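Local coordinates for protein 2,3-dihydroxy-2,3-dihydrophenylpropionate dehydrogenase (PDB 5XTF) that is a cis-dihydrodiol naphthalene dehydrogenase of the short-chain dehydrogenase/reductase family that probably oxidises naphthalene dihydrodiol to 1,2-dihydroxynaphthalene with NAD(+), at residues 152-157 with 194-199; 130-135 with 173-178; 27-32 with 51-56; 156-161 with 177-182. All coordinates share one frame; numbering follows the deposited sequence.

In the fold
Interactions 1, 2 and 4 form one cluster in a Rossmann-type fold, while interaction 3 lies beyond the chain's centre on the same parallel sheet. Interaction 4 shares Met-156 and Thr-157 with interaction 1 (centres about 11 Å apart) and His-177 and Ala-178 with interaction 2 (centres about 7 Å apart). Lys-176, an NAD(+)-binding residue, joins the cluster: its NZ lies 3.0 Å from Ala-158 O, a probable hydrogen bond. The centre of interaction 3 is about 17 Å from that of interaction 1, yet Asn-104, also an NAD(+)-binding residue, bridges them, its OD1 paired with Thr-157 OG1 and its N with Thr-29 OG1. The dinucleotide is absent from this chain.

Interaction 1. Residues 152-157 with 194-199; sequences GSVVMT and IRVNAV
Met-156 and Val-196 make the closest apolar side-chain contact between two neighbouring parallel strands, 153-157 and 195-199. From the Met-156 backbone, CB looks across at Ala-198 CB, 4.4 Å away, and skirts the carbonyl of Asn-197. CG is anti to the carbonyl carbon and beside the backbone N (chi1 -71°), which sends the chain back along the strand over the face that carries Val-154, Val-196 and Ala-198. SD continues toward helix 170-190, and the bend at chi3 (-93°) swings CE onto Val-196 CG1 at 3.5 Å, tighter than a normal carbon contact. The same CG1 meets Val-154 CB at 4.0 Å, so this one methyl of Val-196 touches two side chains of the facing strand, from directions about at right angles. Helices 118-150 and 170-190 cover this layer.

On the reverse face, Val-155 CG1 meets Val-199 CG2 obliquely at 4.1 Å, with Tyr-250 touching both. The guanidinium of Arg-195 has Ser-153 CB over one face, near its rim, while NH1 bonds to the carbonyls of Ile-262 and Leu-253. Asn-197 ND2 reaches a water at 2.9 Å, which in turn donates to Val-154 O, and its OD1 accepts from Thr-265 N. Five backbone hydrogen bonds zip the strands together; Met-156 N to Asn-197 O (3.0 Å) is the straightest, 166° at the hydrogen. In-register parallel strands joined through helix 170-190 form a beta-alpha-beta crossover in the Rossmann-type sheet of short-chain dehydrogenases.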
loop_
_atom_site.group_PDB
_atom_site.type_symbol
_atom_site.label_atom_id
_atom_site.label_comp_id
_atom_site.label_asym_id
_atom_site.label_seq_id
_atom_site.Cartn_x
_atom_site.Cartn_y
_atom_site.Cartn_z
ATOM N N GLY B 152 -23.489 -2.850 -14.646
ATOM C CA GLY B 152 -23.571 -1.884 -13.578
ATOM C C GLY B 152 -22.345 -1.886 -12.707
ATOM O O GLY B 152 -21.271 -2.345 -13.103
ATOM N N SER B 153 -22.502 -1.367 -11.491
ATOM C CA SER B 153 -21.359 -1.330 -10.592
ATOM C C SER B 153 -21.730 -1.816 -9.193
ATOM O O SER B 153 -22.901 -2.003 -8.849
ATOM C CB SER B 153 -20.748 0.083 -10.532
ATOM O OG SER B 153 -21.601 0.996 -9.878
ATOM N N VAL B 154 -20.682 -2.039 -8.394
ATOM C CA VAL B 154 -20.778 -2.335 -6.972
ATOM C C VAL B 154 -19.962 -1.300 -6.214
ATOM O O VAL B 154 -18.871 -0.921 -6.654
ATOM C CB VAL B 154 -20.269 -3.755 -6.659
ATOM C CG1 VAL B 154 -20.335 -4.017 -5.180
ATOM C CG2 VAL B 154 -21.081 -4.761 -7.408
ATOM N N VAL B 155 -20.482 -0.841 -5.079
ATOM C CA VAL B 155 -19.711 -0.037 -4.137
ATOM C C VAL B 155 -19.838 -0.691 -2.781
ATOM O O VAL B 155 -20.957 -0.937 -2.316
ATOM C CB VAL B 155 -20.177 1.425 -4.055
ATOM C CG1 VAL B 155 -19.172 2.234 -3.241
ATOM C CG2 VAL B 155 -20.357 2.011 -5.442
ATOM N N MET B 156 -18.703 -0.992 -2.156
ATOM C CA MET B 156 -18.665 -1.517 -0.808
ATOM C C MET B 156 -18.191 -0.440 0.152
ATOM O O MET B 156 -17.366 0.414 -0.192
ATOM C CB MET B 156 -17.740 -2.730 -0.705
ATOM C CG MET B 156 -18.268 -3.983 -1.387
ATOM S SD MET B 156 -17.017 -5.281 -1.501
ATOM C CE MET B 156 -16.318 -4.983 -3.116
ATOM N N THR B 157 -18.722 -0.479 1.358
ATOM C CA THR B 157 -18.197 0.339 2.437
ATOM C C THR B 157 -17.041 -0.424 3.087
ATOM O O THR B 157 -17.233 -1.507 3.660
ATOM C CB THR B 157 -19.299 0.669 3.448
ATOM O OG1 THR B 157 -20.300 1.496 2.830
ATOM C CG2 THR B 157 -18.729 1.379 4.660
ATOM N N ILE B 194 -18.582 -5.220 -15.148
ATOM C CA ILE B 194 -19.061 -4.652 -13.895
ATOM C C ILE B 194 -17.899 -3.979 -13.179
ATOM O O ILE B 194 -16.848 -4.596 -12.992
ATOM C CB ILE B 194 -19.685 -5.735 -13.004
ATOM C CG1 ILE B 194 -20.982 -6.239 -13.635
ATOM C CG2 ILE B 194 -19.887 -5.209 -11.583
ATOM C CD1 ILE B 194 -21.503 -7.475 -12.959
ATOM N N ARG B 195 -18.089 -2.725 -12.771
ATOM C CA ARG B 195 -17.089 -2.018 -11.982
ATOM C C ARG B 195 -17.301 -2.296 -10.499
ATOM O O ARG B 195 -18.438 -2.413 -10.036
ATOM C CB ARG B 195 -17.139 -0.508 -12.236
ATOM C CG ARG B 195 -16.601 -0.104 -13.584
ATOM C CD ARG B 195 -16.782 1.388 -13.837
ATOM N NE ARG B 195 -18.147 1.828 -13.572
ATOM C CZ ARG B 195 -18.507 2.540 -12.511
ATOM N NH1 ARG B 195 -17.595 2.901 -11.616
ATOM N NH2 ARG B 195 -19.776 2.891 -12.341
ATOM N N VAL B 196 -16.201 -2.377 -9.750
ATOM C CA VAL B 196 -16.263 -2.665 -8.319
ATOM C C VAL B 196 -15.296 -1.744 -7.595
ATOM O O VAL B 196 -14.106 -1.713 -7.920
ATOM C CB VAL B 196 -15.922 -4.131 -7.988
ATOM C CG1 VAL B 196 -16.297 -4.412 -6.551
ATOM C CG2 VAL B 196 -16.629 -5.108 -8.922
ATOM N N ASN B 197 -15.795 -1.016 -6.601
ATOM C CA ASN B 197 -15.004 -0.024 -5.891
ATOM C C ASN B 197 -15.444 0.011 -4.440
ATOM O O ASN B 197 -16.346 -0.717 -4.022
ATOM C CB ASN B 197 -15.148 1.359 -6.517
ATOM C CG ASN B 197 -14.662 1.401 -7.935
ATOM O OD1 ASN B 197 -13.463 1.341 -8.185
ATOM N ND2 ASN B 197 -15.597 1.496 -8.885
ATOM N N ALA B 198 -14.800 0.876 -3.664
ATOM C CA ALA B 198 -15.119 0.980 -2.251
ATOM C C ALA B 198 -14.836 2.381 -1.752
ATOM O O ALA B 198 -14.022 3.113 -2.311
ATOM C CB ALA B 198 -14.328 -0.021 -1.405
ATOM N N VAL B 199 -15.524 2.730 -0.675
ATOM C CA VAL B 199 -15.305 3.956 0.070
ATOM C C VAL B 199 -14.850 3.570 1.470
ATOM O O VAL B 199 -15.449 2.691 2.092
ATOM C CB VAL B 199 -16.586 4.805 0.142
ATOM C CG1 VAL B 199 -16.334 6.061 0.936
ATOM C CG2 VAL B 199 -17.073 5.129 -1.236
HETATM O O HOH W 1 -18.411 1.166 -8.102
#

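Interaction 2. Residues 130-135 with 173-178; sequences DINVKS and IASKHA
Asn-132 reaches across to Ser-175 where helices 118-150 and 170-190 run side by side, their local axes 8.8 Å apart. Its CG lies beside the backbone N (chi1 -63°), turning ND2 toward the other helix, where it donates to Ser-175 OG at 3.2 Å, nearly straight and in the amide plane. Ser-175 OG sits between its own backbone N and carbonyl carbon (chi1 73°), which faces it to the amide while it also bonds to Tyr-172 O. At the other end of the amide, OD1 accepts from Ile-107 N, and the two bonds fix the rotation of the group. Beside it, Val-133 CG2 packs against Ser-175 CB (3.8 Å) and Ala-178 CB (4.0 Å). A leucine in place of Asn-132 would probably leave Ile-107 N without its acceptor and cost Ser-175 OG one of its two bonds.

The wider pi-type turn at 130-134 accompanies a second link: a water donates to Asn-132 O (2.8 Å) and accepts from Lys-176 NZ, which also bonds to Ala-158 O. Tyr-172 and Lys-176 fit the YxxxK motif of the family, and a carbonyl, a water and an amine in series are consistent with a proton relay beside the cofactor site.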
loop_
_atom_site.group_PDB
_atom_site.type_symbol
_atom_site.label_atom_id
_atom_site.label_comp_id
_atom_site.label_asym_id
_atom_site.label_seq_id
_atom_site.Cartn_x
_atom_site.Cartn_y
_atom_site.Cartn_z
ATOM N N ASP B 130 -19.331 -12.477 9.380
ATOM C CA ASP B 130 -20.610 -12.694 8.712
ATOM C C ASP B 130 -21.177 -11.391 8.162
ATOM O O ASP B 130 -21.686 -11.356 7.033
ATOM C CB ASP B 130 -21.610 -13.349 9.661
ATOM C CG ASP B 130 -21.367 -14.825 9.820
ATOM O OD1 ASP B 130 -20.725 -15.396 8.911
ATOM O OD2 ASP B 130 -21.801 -15.410 10.844
ATOM N N ILE B 131 -21.080 -10.307 8.927
ATOM C CA ILE B 131 -21.713 -9.047 8.537
ATOM C C ILE B 131 -20.804 -8.204 7.659
ATOM O O ILE B 131 -21.234 -7.676 6.629
ATOM C CB ILE B 131 -22.137 -8.252 9.786
ATOM C CG1 ILE B 131 -23.241 -8.977 10.541
ATOM C CG2 ILE B 131 -22.587 -6.863 9.378
ATOM C CD1 ILE B 131 -23.553 -8.336 11.882
ATOM N N ASN B 132 -19.555 -8.012 8.081
ATOM C CA ASN B 132 -18.661 -7.103 7.375
ATOM C C ASN B 132 -18.051 -7.711 6.124
ATOM O O ASN B 132 -17.529 -6.959 5.304
ATOM C CB ASN B 132 -17.532 -6.634 8.288
ATOM C CG ASN B 132 -18.033 -5.847 9.467
ATOM O OD1 ASN B 132 -19.204 -5.457 9.523
ATOM N ND2 ASN B 132 -17.150 -5.587 10.413
ATOM N N VAL B 133 -18.111 -9.030 5.944
ATOM C CA VAL B 133 -17.462 -9.663 4.802
ATOM C C VAL B 133 -18.384 -10.648 4.102
ATOM O O VAL B 133 -18.672 -10.492 2.912
ATOM C CB VAL B 133 -16.156 -10.367 5.211
ATOM C CG1 VAL B 133 -15.476 -10.969 3.971
ATOM C CG2 VAL B 133 -15.217 -9.397 5.942
ATOM N N LYS B 134 -18.843 -11.679 4.816
ATOM C CA LYS B 134 -19.618 -12.720 4.151
ATOM C C LYS B 134 -20.887 -12.154 3.515
ATOM O O LYS B 134 -21.245 -12.516 2.385
ATOM C CB LYS B 134 -19.966 -13.846 5.126
ATOM C CG LYS B 134 -20.330 -15.101 4.377
ATOM C CD LYS B 134 -20.908 -16.198 5.258
ATOM C CE LYS B 134 -21.220 -17.423 4.387
ATOM N NZ LYS B 134 -21.646 -18.618 5.171
ATOM N N SER B 135 -21.563 -11.245 4.199
ATOM C CA SER B 135 -22.795 -10.733 3.622
ATOM C C SER B 135 -22.537 -9.741 2.482
ATOM O O SER B 135 -23.445 -9.498 1.684
ATOM C CB SER B 135 -23.670 -10.108 4.708
ATOM O OG SER B 135 -23.174 -8.828 5.045
ATOM N N ILE B 173 -10.447 -4.878 12.290
ATOM C CA ILE B 173 -9.450 -4.437 11.323
ATOM C C ILE B 173 -9.208 -5.515 10.279
ATOM O O ILE B 173 -9.048 -5.218 9.087
ATOM C CB ILE B 173 -8.155 -4.016 12.036
ATOM C CG1 ILE B 173 -8.412 -2.731 12.814
ATOM C CG2 ILE B 173 -7.053 -3.794 11.031
ATOM C CD1 ILE B 173 -7.239 -2.218 13.558
ATOM N N ALA B 174 -9.222 -6.783 10.699
ATOM C CA ALA B 174 -9.044 -7.876 9.749
ATOM C C ALA B 174 -10.223 -7.961 8.786
ATOM O O ALA B 174 -10.038 -8.208 7.590
ATOM C CB ALA B 174 -8.855 -9.190 10.504
ATOM N N SER B 175 -11.444 -7.745 9.279
ATOM C CA SER B 175 -12.594 -7.801 8.379
ATOM C C SER B 175 -12.549 -6.657 7.373
ATOM O O SER B 175 -12.876 -6.838 6.198
ATOM C CB SER B 175 -13.909 -7.769 9.160
ATOM O OG SER B 175 -14.193 -6.491 9.713
ATOM N N LYS B 176 -12.132 -5.482 7.812
ATOM C CA LYS B 176 -12.073 -4.356 6.894
ATOM C C LYS B 176 -10.927 -4.490 5.903
ATOM O O LYS B 176 -11.026 -3.983 4.781
ATOM C CB LYS B 176 -11.987 -3.063 7.698
ATOM C CG LYS B 176 -13.355 -2.734 8.358
ATOM C CD LYS B 176 -14.462 -2.606 7.287
ATOM C CE LYS B 176 -15.784 -2.149 7.881
ATOM N NZ LYS B 176 -16.810 -1.960 6.807
ATOM N N HIS B 177 -9.844 -5.185 6.271
ATOM C CA HIS B 177 -8.836 -5.510 5.270
ATOM C C HIS B 177 -9.348 -6.532 4.266
ATOM O O HIS B 177 -9.036 -6.445 3.072
ATOM C CB HIS B 177 -7.564 -6.011 5.941
ATOM C CG HIS B 177 -6.676 -4.913 6.420
ATOM N ND1 HIS B 177 -6.971 -4.151 7.534
ATOM C CD2 HIS B 177 -5.505 -4.437 5.933
ATOM C CE1 HIS B 177 -6.014 -3.257 7.712
ATOM N NE2 HIS B 177 -5.113 -3.412 6.757
ATOM N N ALA B 178 -10.134 -7.509 4.719
ATOM C CA ALA B 178 -10.714 -8.455 3.773
ATOM C C ALA B 178 -11.555 -7.737 2.712
ATOM O O ALA B 178 -11.531 -8.117 1.536
ATOM C CB ALA B 178 -11.531 -9.511 4.521
HETATM O O HOH W 2 -17.420 -4.230 5.947
#

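Interaction 3. Residues 27-32 with 51-56; sequences SITGAG and SALVRN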
loop_
_atom_site.group_PDB
_atom_site.type_symbol
_atom_site.label_atom_id
_atom_site.label_comp_id
_atom_site.label_asym_id
_atom_site.label_seq_id
_atom_site.Cartn_x
_atom_site.Cartn_y
_atom_site.Cartn_z
ATOM N N SER B 27 -29.481 -0.018 -5.093
ATOM C CA SER B 27 -29.951 -0.785 -3.954
ATOM C C SER B 27 -28.907 -0.765 -2.842
ATOM O O SER B 27 -27.746 -1.098 -3.083
ATOM C CB SER B 27 -30.246 -2.213 -4.380
ATOM O OG SER B 27 -30.755 -2.911 -3.276
ATOM N N ILE B 28 -29.331 -0.430 -1.623
ATOM C CA ILE B 28 -28.446 -0.061 -0.515
ATOM C C ILE B 28 -28.754 -0.940 0.700
ATOM O O ILE B 28 -29.874 -0.896 1.212
ATOM C CB ILE B 28 -28.634 1.426 -0.154
ATOM C CG1 ILE B 28 -28.474 2.299 -1.406
ATOM C CG2 ILE B 28 -27.712 1.852 0.990
ATOM C CD1 ILE B 28 -28.929 3.745 -1.249
ATOM N N THR B 29 -27.774 -1.720 1.177
ATOM C CA THR B 29 -27.906 -2.367 2.488
ATOM C C THR B 29 -27.411 -1.431 3.601
ATOM O O THR B 29 -26.765 -0.409 3.351
ATOM C CB THR B 29 -27.136 -3.692 2.578
ATOM O OG1 THR B 29 -25.741 -3.422 2.792
ATOM C CG2 THR B 29 -27.317 -4.552 1.334
ATOM N N GLY B 30 -27.694 -1.804 4.847
ATOM C CA GLY B 30 -27.376 -0.923 5.968
ATOM C C GLY B 30 -28.003 0.455 5.867
ATOM O O GLY B 30 -27.367 1.452 6.227
ATOM N N ALA B 31 -29.252 0.540 5.417
ATOM C CA ALA B 31 -29.821 1.808 4.962
ATOM C C ALA B 31 -30.646 2.559 6.009
ATOM O O ALA B 31 -31.123 3.663 5.723
ATOM C CB ALA B 31 -30.685 1.563 3.722
ATOM N N GLY B 32 -30.849 2.001 7.193
ATOM C CA GLY B 32 -31.693 2.620 8.191
ATOM C C GLY B 32 -30.993 3.502 9.192
ATOM O O GLY B 32 -31.659 4.071 10.063
ATOM N N SER B 51 -33.824 1.308 -3.737
ATOM C CA SER B 51 -34.295 0.291 -2.818
ATOM C C SER B 51 -33.309 0.161 -1.670
ATOM O O SER B 51 -32.126 0.512 -1.783
ATOM C CB SER B 51 -34.488 -1.059 -3.503
ATOM O OG SER B 51 -33.270 -1.737 -3.606
ATOM N N ALA B 52 -33.803 -0.358 -0.557
ATOM C CA ALA B 52 -33.084 -0.219 0.698
ATOM C C ALA B 52 -33.391 -1.405 1.590
ATOM O O ALA B 52 -34.556 -1.785 1.744
ATOM C CB ALA B 52 -33.465 1.086 1.405
ATOM N N LEU B 53 -32.343 -1.985 2.159
ATOM C CA LEU B 53 -32.455 -3.058 3.129
ATOM C C LEU B 53 -32.181 -2.488 4.509
ATOM O O LEU B 53 -31.151 -1.841 4.728
ATOM C CB LEU B 53 -31.477 -4.185 2.822
ATOM C CG LEU B 53 -31.510 -5.316 3.847
ATOM C CD1 LEU B 53 -32.915 -5.848 3.995
ATOM C CD2 LEU B 53 -30.539 -6.438 3.460
ATOM N N VAL B 54 -33.093 -2.741 5.432
ATOM C CA VAL B 54 -33.106 -2.094 6.732
ATOM C C VAL B 54 -33.295 -3.162 7.805
ATOM O O VAL B 54 -33.872 -4.218 7.535
ATOM C CB VAL B 54 -34.217 -1.033 6.749
ATOM C CG1 VAL B 54 -35.587 -1.618 7.118
ATOM C CG2 VAL B 54 -33.836 0.029 7.623
ATOM N N ARG B 55 -32.783 -2.907 9.024
ATOM C CA ARG B 55 -32.749 -3.957 10.051
ATOM C C ARG B 55 -34.082 -4.175 10.754
ATOM O O ARG B 55 -34.351 -5.291 11.207
ATOM C CB ARG B 55 -31.721 -3.680 11.161
ATOM C CG ARG B 55 -30.267 -3.686 10.778
ATOM C CD ARG B 55 -29.593 -2.349 11.125
ATOM N NE ARG B 55 -30.018 -1.238 10.269
ATOM C CZ ARG B 55 -29.737 -1.148 8.976
ATOM N NH1 ARG B 55 -29.053 -2.082 8.352
ATOM N NH2 ARG B 55 -30.149 -0.136 8.291
ATOM N N ASN B 56 -34.904 -3.145 10.922
ATOM C CA ASN B 56 -36.129 -3.347 11.676
ATOM C C ASN B 56 -37.201 -2.374 11.204
ATOM O O ASN B 56 -36.999 -1.558 10.299
ATOM C CB ASN B 56 -35.867 -3.221 13.176
ATOM C CG ASN B 56 -35.300 -1.877 13.551
ATOM O OD1 ASN B 56 -35.712 -0.844 13.020
ATOM N ND2 ASN B 56 -34.346 -1.877 14.472
#
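Ser-27 and Ser-51 face each other tip to tip across parallel strands 25-28 and 49-54. Ser-27 OG is anti to its backbone N (chi1 -177°) and donates to Ser-51 OG at 2.8 Å; Ser-51 OG also bonds to Thr-91 OG1, so the pair continues into helix 81-95. Backbone bonds Ile-28 N to Ser-51 O and Leu-53 N to Ile-28 O hold the register, and Ala-31 N adds one more backbone bond, to Leu-53 O at 3.1 Å, as the chain leaves the sheet.

Ala-31 turns its methyl onto that of Ala-52, CB to CB 3.7 Å, while Leu-53 lies on the reverse face against helix 81-95. Gly-30 takes a positive phi, and Gly-32 presents bare CA to Val-54 CG2 at 3.4 Å, where a side chain would collide. Arg-55, bent at chi2 and chi3, curls its guanidinium back to the turn. The backbone N atoms of Ala-31 and Gly-32 lie at its edge, donor against donor, so the placing of the whole guanidinium tip is doubtful. An alanine in place of Arg-55 would probably open a gap beside the Gly-30 to Gly-32 turn and leave this end of the contact without its positive charge.

The turn opens the glycine-rich TGxxxGxG motif, which continues to the NAD(+)-binding residues Ser-33 and Ile-35 and, as in the family, serves the cofactor. Donors as close as those at Arg-55 would probably repel one another unless an acceptor lay between or near them, and its position stays uncertain.

Interaction 4. Residues 156-161 with 177-182; sequences MTASVS and HAVLGM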
loop_
_atom_site.group_PDB
_atom_site.type_symbol
_atom_site.label_atom_id
_atom_site.label_comp_id
_atom_site.label_asym_id
_atom_site.label_seq_id
_atom_site.Cartn_x
_atom_site.Cartn_y
_atom_site.Cartn_z
ATOM N N MET B 156 -18.703 -0.992 -2.156
ATOM C CA MET B 156 -18.665 -1.517 -0.808
ATOM C C MET B 156 -18.191 -0.440 0.152
ATOM O O MET B 156 -17.366 0.414 -0.192
ATOM C CB MET B 156 -17.740 -2.730 -0.705
ATOM C CG MET B 156 -18.268 -3.983 -1.387
ATOM S SD MET B 156 -17.017 -5.281 -1.501
ATOM C CE MET B 156 -16.318 -4.983 -3.116
ATOM N N THR B 157 -18.722 -0.479 1.358
ATOM C CA THR B 157 -18.197 0.339 2.437
ATOM C C THR B 157 -17.041 -0.424 3.087
ATOM O O THR B 157 -17.233 -1.507 3.660
ATOM C CB THR B 157 -19.299 0.669 3.448
ATOM O OG1 THR B 157 -20.300 1.496 2.830
ATOM C CG2 THR B 157 -18.729 1.379 4.660
ATOM N N ALA B 158 -15.833 0.116 2.945
ATOM C CA ALA B 158 -14.670 -0.364 3.675
ATOM C C ALA B 158 -14.591 0.424 4.972
ATOM O O ALA B 158 -15.605 0.560 5.661
ATOM C CB ALA B 158 -13.402 -0.219 2.833
ATOM N N SER B 159 -13.424 0.984 5.297
ATOM C CA SER B 159 -13.219 1.672 6.572
ATOM C C SER B 159 -11.802 2.248 6.609
ATOM O O SER B 159 -10.915 1.804 5.870
ATOM C CB SER B 159 -13.449 0.710 7.753
ATOM O OG SER B 159 -13.176 1.308 9.002
ATOM N N VAL B 160 -11.593 3.244 7.478
ATOM C CA VAL B 160 -10.217 3.668 7.743
ATOM C C VAL B 160 -9.442 2.517 8.357
ATOM O O VAL B 160 -8.215 2.425 8.203
ATOM C CB VAL B 160 -10.164 4.924 8.643
ATOM C CG1 VAL B 160 -10.671 4.617 10.036
ATOM C CG2 VAL B 160 -8.734 5.481 8.711
ATOM N N SER B 161 -10.143 1.613 9.046
ATOM C CA SER B 161 -9.555 0.393 9.579
ATOM C C SER B 161 -9.075 -0.556 8.490
ATOM O O SER B 161 -8.365 -1.521 8.800
ATOM C CB SER B 161 -10.567 -0.322 10.474
ATOM O OG SER B 161 -10.773 0.379 11.696
ATOM N N HIS B 177 -9.844 -5.185 6.271
ATOM C CA HIS B 177 -8.836 -5.510 5.270
ATOM C C HIS B 177 -9.348 -6.532 4.266
ATOM O O HIS B 177 -9.036 -6.445 3.072
ATOM C CB HIS B 177 -7.564 -6.011 5.941
ATOM C CG HIS B 177 -6.676 -4.913 6.420
ATOM N ND1 HIS B 177 -6.971 -4.151 7.534
ATOM C CD2 HIS B 177 -5.505 -4.437 5.933
ATOM C CE1 HIS B 177 -6.014 -3.257 7.712
ATOM N NE2 HIS B 177 -5.113 -3.412 6.757
ATOM N N ALA B 178 -10.134 -7.509 4.719
ATOM C CA ALA B 178 -10.714 -8.455 3.773
ATOM C C ALA B 178 -11.555 -7.737 2.712
ATOM O O ALA B 178 -11.531 -8.117 1.536
ATOM C CB ALA B 178 -11.531 -9.511 4.521
ATOM N N VAL B 179 -12.269 -6.667 3.093
ATOM C CA VAL B 179 -13.066 -5.931 2.102
ATOM C C VAL B 179 -12.167 -5.345 1.011
ATOM O O VAL B 179 -12.476 -5.449 -0.184
ATOM C CB VAL B 179 -13.931 -4.841 2.774
ATOM C CG1 VAL B 179 -14.726 -4.108 1.741
ATOM C CG2 VAL B 179 -14.883 -5.468 3.811
ATOM N N LEU B 180 -11.023 -4.767 1.392
ATOM C CA LEU B 180 -10.043 -4.345 0.392
ATOM C C LEU B 180 -9.691 -5.476 -0.548
ATOM O O LEU B 180 -9.500 -5.257 -1.748
ATOM C CB LEU B 180 -8.760 -3.860 1.048
ATOM C CG LEU B 180 -8.821 -2.651 1.957
ATOM C CD1 LEU B 180 -7.383 -2.245 2.259
ATOM C CD2 LEU B 180 -9.587 -1.525 1.301
ATOM N N GLY B 181 -9.578 -6.694 -0.018
ATOM C CA GLY B 181 -9.243 -7.822 -0.864
ATOM C C GLY B 181 -10.343 -8.132 -1.857
ATOM O O GLY B 181 -10.073 -8.384 -3.034
ATOM N N MET B 182 -11.594 -8.106 -1.396
ATOM C CA MET B 182 -12.740 -8.303 -2.284
ATOM C C MET B 182 -12.770 -7.277 -3.403
ATOM O O MET B 182 -13.050 -7.621 -4.556
ATOM C CB MET B 182 -14.045 -8.221 -1.500
ATOM C CG MET B 182 -14.182 -9.178 -0.369
ATOM S SD MET B 182 -15.753 -8.871 0.484
ATOM C CE MET B 182 -16.951 -9.296 -0.785
#
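Val-179 CG1 forms the close-packed end of this contact, with Met-156, Thr-157 and Ala-158 all gathered about it. CG1 is anti to the Val-179 backbone N (chi1 180°), which carries it from the helix to Met-156 CB at 4.1 Å and Ala-158 CB at 4.3 Å. The Met-156 and Val-179 side chains slide past each other in opposite directions, whereas Met-156 and Met-182 cross at about a right angle, SD to CE 4.1 Å. Tyr-136 of helix 118-150 touches all three and closes this apolar layer.

The contact sets the end of strand 153-157, and the loop after it, against helix 170-190 of the same beta-alpha-beta unit. Along that loop the packing thins. Ala-158 CB still meets Leu-180 CD2, on a partly exposed residue. Ser-159 forms an ST turn, its OG accepting from Ser-161 N at 3.0 Å and also bonding to Tyr-172 OH.

Beyond it, Ser-161 O lies 3.1 Å from His-177 CE1, obliquely to the ring and without a hydrogen bond, the angle to ND1 being poor; ND1 donates to Ile-173 O. Here a neighbouring subunit adds its Lys-184, NZ bonded to His-177 NE2, and its Gly-181, packed on the ring; its Ala-174 also packs on Met-182.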